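Local coordinates for adhesion protein (Streptococcus pseudopneumoniae 5247, PDB 7LM5) that probably captures zinc outside the cell and delivers it to an ATP-binding cassette transporter for uptake, at residues 66-71 against 91-96; 72-77 against 122-127. The protein carries 1 engineered substitution. All coordinates share one frame; numbering follows the deposited sequence.

Contact 1 (66-71 against 91-96); sequences VFVYHS and KVLEAS. With ZN (zinc ion), chain E.
Val66 and Leu93 meet through their branches, Val66 CG1 lying 3.6 Å from Leu93 CD1. Farther along the same face of the sheet, Val68 CG1 rests on Ala95 CB at 3.8 Å; helix 23-33 touches Val68 and Ala95, and helix 130-147 touches Leu93 and Ala95. The other face is built differently. Here Val92 CG1 is wedged between two rings and reaches both at their edges, 3.6 Å from Phe67 CD2 and equally close to Tyr69 CE1. A first torsion of 71°, which sets CG of Tyr69 between the backbone N and the carbonyl carbon, lays the ring across Glu94, whose CA sits over one face in a CH-pi contact. Between the two faces runs the parallel ladder, in which residues 67 and 69 bond alternately to Lys91, Leu93 and Ala95. Ala95 N donates to Tyr69 O at 2.7 Å. Just past the last bridge, Ser96 OG donates to His70 O at 2.6 Å, approaching 42° out of the carbonyl plane and carrying the pairing on beyond the ladder. The imidazole of His70 is itself held at both nitrogens, by Glu136 and Pro124. At the polar margin the extended Glu94 (chi1 -171°) chelates a zinc ion with both carboxylate oxygens, OE2 at 2.2 Å and OE1 at 2.4 Å; two waters and His72 share the ion, and one of those waters bonds weakly to Tyr69 OH. Strand 91-94 borders a four-stranded parallel sheet, and these polar groups lie at and just past the C-terminal strand ends, where parallel alpha/beta folds commonly place their binding sites.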
# COMPACT_ATOMS: atom_id res chain seq x y z
N VAL A 66 -6.97 12.85 15.77
CA VAL A 66 -5.99 12.70 14.70
C VAL A 66 -6.60 11.84 13.60
O VAL A 66 -7.23 10.82 13.88
CB VAL A 66 -4.68 12.07 15.23
CG1 VAL A 66 -3.74 11.76 14.07
CG2 VAL A 66 -4.01 12.99 16.23
N PHE A 67 -6.41 12.27 12.36
CA PHE A 67 -6.76 11.47 11.19
C PHE A 67 -5.52 11.29 10.33
O PHE A 67 -4.88 12.28 9.95
CB PHE A 67 -7.88 12.13 10.37
CG PHE A 67 -8.14 11.45 9.06
CD1 PHE A 67 -8.70 10.19 9.01
CD2 PHE A 67 -7.81 12.08 7.87
CE1 PHE A 67 -8.93 9.56 7.80
CE2 PHE A 67 -8.04 11.45 6.65
CZ PHE A 67 -8.60 10.19 6.62
N VAL A 68 -5.18 10.04 10.03
CA VAL A 68 -3.98 9.71 9.27
C VAL A 68 -4.40 9.05 7.97
O VAL A 68 -5.21 8.11 7.97
CB VAL A 68 -3.05 8.78 10.07
CG1 VAL A 68 -1.69 8.68 9.39
CG2 VAL A 68 -2.90 9.27 11.50
N TYR A 69 -3.86 9.54 6.86
CA TYR A 69 -4.07 8.94 5.55
C TYR A 69 -2.72 8.77 4.87
O TYR A 69 -1.71 9.34 5.29
CB TYR A 69 -5.03 9.77 4.68
CG TYR A 69 -4.46 11.08 4.19
CD1 TYR A 69 -4.41 12.20 5.01
CD2 TYR A 69 -3.99 11.21 2.89
CE1 TYR A 69 -3.90 13.40 4.56
CE2 TYR A 69 -3.47 12.40 2.42
CZ TYR A 69 -3.43 13.50 3.26
OH TYR A 69 -2.92 14.69 2.80
N HIS A 70 -2.71 7.97 3.80
CA HIS A 70 -1.46 7.61 3.14
C HIS A 70 -0.87 8.77 2.35
O HIS A 70 0.20 9.29 2.69
CB HIS A 70 -1.68 6.41 2.22
CG HIS A 70 -0.45 5.98 1.48
ND1 HIS A 70 0.74 5.72 2.12
CD2 HIS A 70 -0.23 5.76 0.16
CE1 HIS A 70 1.65 5.36 1.22
NE2 HIS A 70 1.08 5.38 0.03
N SER A 71 -1.55 9.19 1.28
CA SER A 71 -0.99 10.18 0.38
C SER A 71 -2.12 10.86 -0.39
O SER A 71 -3.21 10.29 -0.55
CB SER A 71 0.01 9.55 -0.60
OG SER A 71 0.50 10.51 -1.52
N LYS A 91 -6.42 16.92 13.65
CA LYS A 91 -5.15 17.19 12.99
C LYS A 91 -4.94 16.12 11.93
O LYS A 91 -4.66 14.96 12.26
CB LYS A 91 -4.00 17.22 14.00
CG LYS A 91 -4.06 18.41 14.94
CD LYS A 91 -2.76 18.60 15.69
CE LYS A 91 -2.72 19.96 16.36
NZ LYS A 91 -2.82 21.07 15.36
N VAL A 92 -5.09 16.50 10.67
CA VAL A 92 -4.93 15.57 9.56
C VAL A 92 -3.44 15.37 9.29
O VAL A 92 -2.69 16.35 9.14
CB VAL A 92 -5.66 16.08 8.31
CG1 VAL A 92 -5.72 15.00 7.24
CG2 VAL A 92 -7.06 16.56 8.68
N LEU A 93 -3.02 14.12 9.22
CA LEU A 93 -1.62 13.77 9.01
C LEU A 93 -1.48 12.92 7.75
O LEU A 93 -2.16 11.90 7.61
CB LEU A 93 -1.05 13.01 10.21
CG LEU A 93 -1.24 13.62 11.60
CD1 LEU A 93 -0.58 12.74 12.65
CD2 LEU A 93 -0.70 15.04 11.66
N GLU A 94 -0.61 13.35 6.84
CA GLU A 94 -0.29 12.59 5.64
C GLU A 94 0.88 11.67 5.97
O GLU A 94 2.01 12.14 6.14
CB GLU A 94 0.03 13.52 4.48
CG GLU A 94 0.17 12.84 3.13
CD GLU A 94 0.42 13.82 2.01
OE1 GLU A 94 0.66 15.01 2.31
OE2 GLU A 94 0.39 13.41 0.83
N ALA A 95 0.62 10.36 6.04
CA ALA A 95 1.61 9.42 6.54
C ALA A 95 2.84 9.31 5.65
O ALA A 95 3.89 8.86 6.12
CB ALA A 95 0.97 8.04 6.71
N SER A 96 2.74 9.71 4.38
CA SER A 96 3.85 9.58 3.44
C SER A 96 4.41 10.93 3.01
O SER A 96 5.02 11.03 1.94
CB SER A 96 3.42 8.77 2.22
OG SER A 96 2.45 9.47 1.47
ZN ZN E . 0.71 15.33 -0.09
O HOH W 1 -1.16 16.17 0.41
O HOH W 2 2.64 14.52 -0.18

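Contact 2 (72-77 against 122-127); sequences HTLESW and YDPHTW. With ZN (zinc ion), chain E; ZN (zinc ion), chain B.
Asp123 OD1 takes two N-H groups from His125 and so braces the turn around Pro124, the residue on which Thr73 and Leu74 lean. His125 ND1 donates to the syn lone pair of Asp123 OD1 at 3.0 Å, with the oxygen nearly in the imidazole plane. The backbone donor, His125 N, comes from above the carboxylate, 45° out of its plane, completing an Asx turn. With the ring fixed in this way, His125 NE2 binds a zinc ion at 1.9 Å, and the carboxylate may strengthen that donation by polarising the imidazole. His189 and Glu264 also bind this ion, which marks the loop as one wall of the metal site of a zinc-binding solute receptor. Between the two segments the contact is light and largely apolar, without hydrogen bonds. Thr73 OG1, bonded to Ser71 OG, passes 3.6 Å from Pro124 CB. Leu74, with CG anti to the backbone N (chi1 -175°), sends CD2 to within 4.0 Å of Trp127 CH2, the two side chains crossing at about a right angle; the indole is anchored through NE1 to Pro262 O. Just before Thr73, His72 ND1 binds a second zinc ion at 2.2 Å, with Glu94 as the shared ligand.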
# COMPACT_ATOMS: atom_id res chain seq x y z
N HIS A 72 -1.85 12.08 -0.86
CA HIS A 72 -2.80 12.77 -1.71
C HIS A 72 -2.94 12.10 -3.07
O HIS A 72 -3.92 12.34 -3.78
CB HIS A 72 -2.40 14.23 -1.88
CG HIS A 72 -1.13 14.43 -2.65
ND1 HIS A 72 0.11 14.47 -2.03
CD2 HIS A 72 -0.90 14.60 -3.97
CE1 HIS A 72 1.04 14.66 -2.95
NE2 HIS A 72 0.46 14.74 -4.13
N THR A 73 -1.97 11.27 -3.46
CA THR A 73 -2.04 10.50 -4.69
C THR A 73 -2.95 9.28 -4.58
O THR A 73 -3.17 8.60 -5.58
CB THR A 73 -0.64 10.06 -5.13
OG1 THR A 73 -0.06 9.24 -4.10
CG2 THR A 73 0.25 11.27 -5.37
N LEU A 74 -3.46 8.99 -3.38
CA LEU A 74 -4.39 7.88 -3.19
C LEU A 74 -5.72 8.39 -2.66
O LEU A 74 -6.69 8.50 -3.41
CB LEU A 74 -3.80 6.84 -2.24
CG LEU A 74 -4.63 5.57 -2.05
CD1 LEU A 74 -4.80 4.83 -3.37
CD2 LEU A 74 -3.99 4.66 -1.01
N GLU A 75 -5.77 8.72 -1.37
CA GLU A 75 -6.97 9.30 -0.77
C GLU A 75 -7.03 10.77 -1.18
O GLU A 75 -6.67 11.68 -0.43
CB GLU A 75 -6.95 9.14 0.75
CG GLU A 75 -6.79 7.71 1.24
CD GLU A 75 -5.34 7.32 1.45
OE1 GLU A 75 -4.45 7.96 0.85
OE2 GLU A 75 -5.08 6.38 2.23
N SER A 76 -7.50 11.00 -2.41
CA SER A 76 -7.60 12.36 -2.92
C SER A 76 -8.65 13.17 -2.16
O SER A 76 -8.55 14.40 -2.10
CB SER A 76 -7.92 12.34 -4.41
OG SER A 76 -6.90 11.68 -5.14
N TRP A 77 -9.65 12.50 -1.60
CA TRP A 77 -10.68 13.19 -0.82
C TRP A 77 -10.16 13.78 0.47
O TRP A 77 -10.85 14.61 1.08
CB TRP A 77 -11.83 12.22 -0.52
CG TRP A 77 -11.37 10.93 0.10
CD1 TRP A 77 -11.03 9.79 -0.56
CD2 TRP A 77 -11.19 10.67 1.49
NE1 TRP A 77 -10.66 8.82 0.34
CE2 TRP A 77 -10.75 9.33 1.61
CE3 TRP A 77 -11.37 11.42 2.66
CZ2 TRP A 77 -10.48 8.74 2.84
CZ3 TRP A 77 -11.11 10.83 3.88
CH2 TRP A 77 -10.66 9.50 3.96
N TYR A 122 2.13 9.58 -10.63
CA TYR A 122 2.88 9.02 -9.48
C TYR A 122 2.18 7.80 -8.88
O TYR A 122 0.99 7.81 -8.70
CB TYR A 122 3.22 10.16 -8.54
CG TYR A 122 4.36 10.96 -9.09
CD1 TYR A 122 5.65 10.48 -8.97
CD2 TYR A 122 4.17 12.13 -9.79
CE1 TYR A 122 6.73 11.16 -9.50
CE2 TYR A 122 5.24 12.82 -10.32
CZ TYR A 122 6.52 12.33 -10.17
OH TYR A 122 7.61 12.97 -10.69
N ASP A 123 2.98 6.78 -8.58
CA ASP A 123 2.51 5.50 -8.01
C ASP A 123 2.45 5.61 -6.49
O ASP A 123 3.43 6.00 -5.92
CB ASP A 123 3.47 4.40 -8.45
CG ASP A 123 3.03 3.01 -8.08
OD1 ASP A 123 2.07 2.90 -7.38
OD2 ASP A 123 3.65 2.09 -8.52
N PRO A 124 1.33 5.31 -5.82
CA PRO A 124 1.25 5.40 -4.38
C PRO A 124 1.52 4.11 -3.60
O PRO A 124 1.75 4.22 -2.45
CB PRO A 124 -0.23 5.69 -4.19
CG PRO A 124 -0.87 4.86 -5.22
CD PRO A 124 0.06 4.97 -6.41
N HIS A 125 1.58 2.95 -4.25
CA HIS A 125 1.75 1.61 -3.63
C HIS A 125 3.15 1.38 -3.04
O HIS A 125 3.77 0.41 -3.40
CB HIS A 125 1.42 0.52 -4.64
CG HIS A 125 0.06 0.56 -5.25
ND1 HIS A 125 -0.19 1.09 -6.46
CD2 HIS A 125 -1.10 0.05 -4.86
CE1 HIS A 125 -1.45 0.98 -6.76
NE2 HIS A 125 -2.03 0.33 -5.82
N THR A 126 3.59 2.19 -2.10
CA THR A 126 4.93 2.06 -1.48
C THR A 126 4.84 1.13 -0.28
O THR A 126 5.84 0.56 0.04
CB THR A 126 5.40 3.40 -0.93
OG1 THR A 126 4.35 3.93 -0.12
CG2 THR A 126 5.78 4.39 -2.00
N TRP A 127 3.67 1.00 0.32
CA TRP A 127 3.62 0.19 1.53
C TRP A 127 4.01 -1.26 1.30
O TRP A 127 4.31 -1.97 2.26
CB TRP A 127 2.22 0.27 2.15
CG TRP A 127 1.13 -0.22 1.24
CD1 TRP A 127 0.70 -1.50 1.09
CD2 TRP A 127 0.32 0.58 0.37
NE1 TRP A 127 -0.33 -1.56 0.17
CE2 TRP A 127 -0.58 -0.29 -0.28
CE3 TRP A 127 0.27 1.95 0.08
CZ2 TRP A 127 -1.51 0.16 -1.21
CZ3 TRP A 127 -0.66 2.39 -0.85
CH2 TRP A 127 -1.54 1.50 -1.48
ZN ZN E . 0.71 15.33 -0.09
ZN ZN B . -3.87 -0.27 -5.76
O HOH W 1 -1.16 16.17 0.41
O HOH W 2 2.64 14.52 -0.18

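In the fold
The segments alternate along the chain: 66-71 runs directly into 72-77, then come 91-96 and 122-127. Contact 1 pairs strands 66-69 and 91-94 of one four-stranded parallel sheet, whereas contact 2 joins the loops that follow them, the second leading into helix 130-147. Their centres are about 12 Å apart, and they touch directly, with His70 NE2 bonded to Pro124 O at 2.8 Å and one zinc ion common to both. Contact 2 lies nearer the middle of the chain, where the site of His125 joins ligands from the two sheet-bearing parts of the chain, consistent with a solute-binding protein that holds its metal between two lobes.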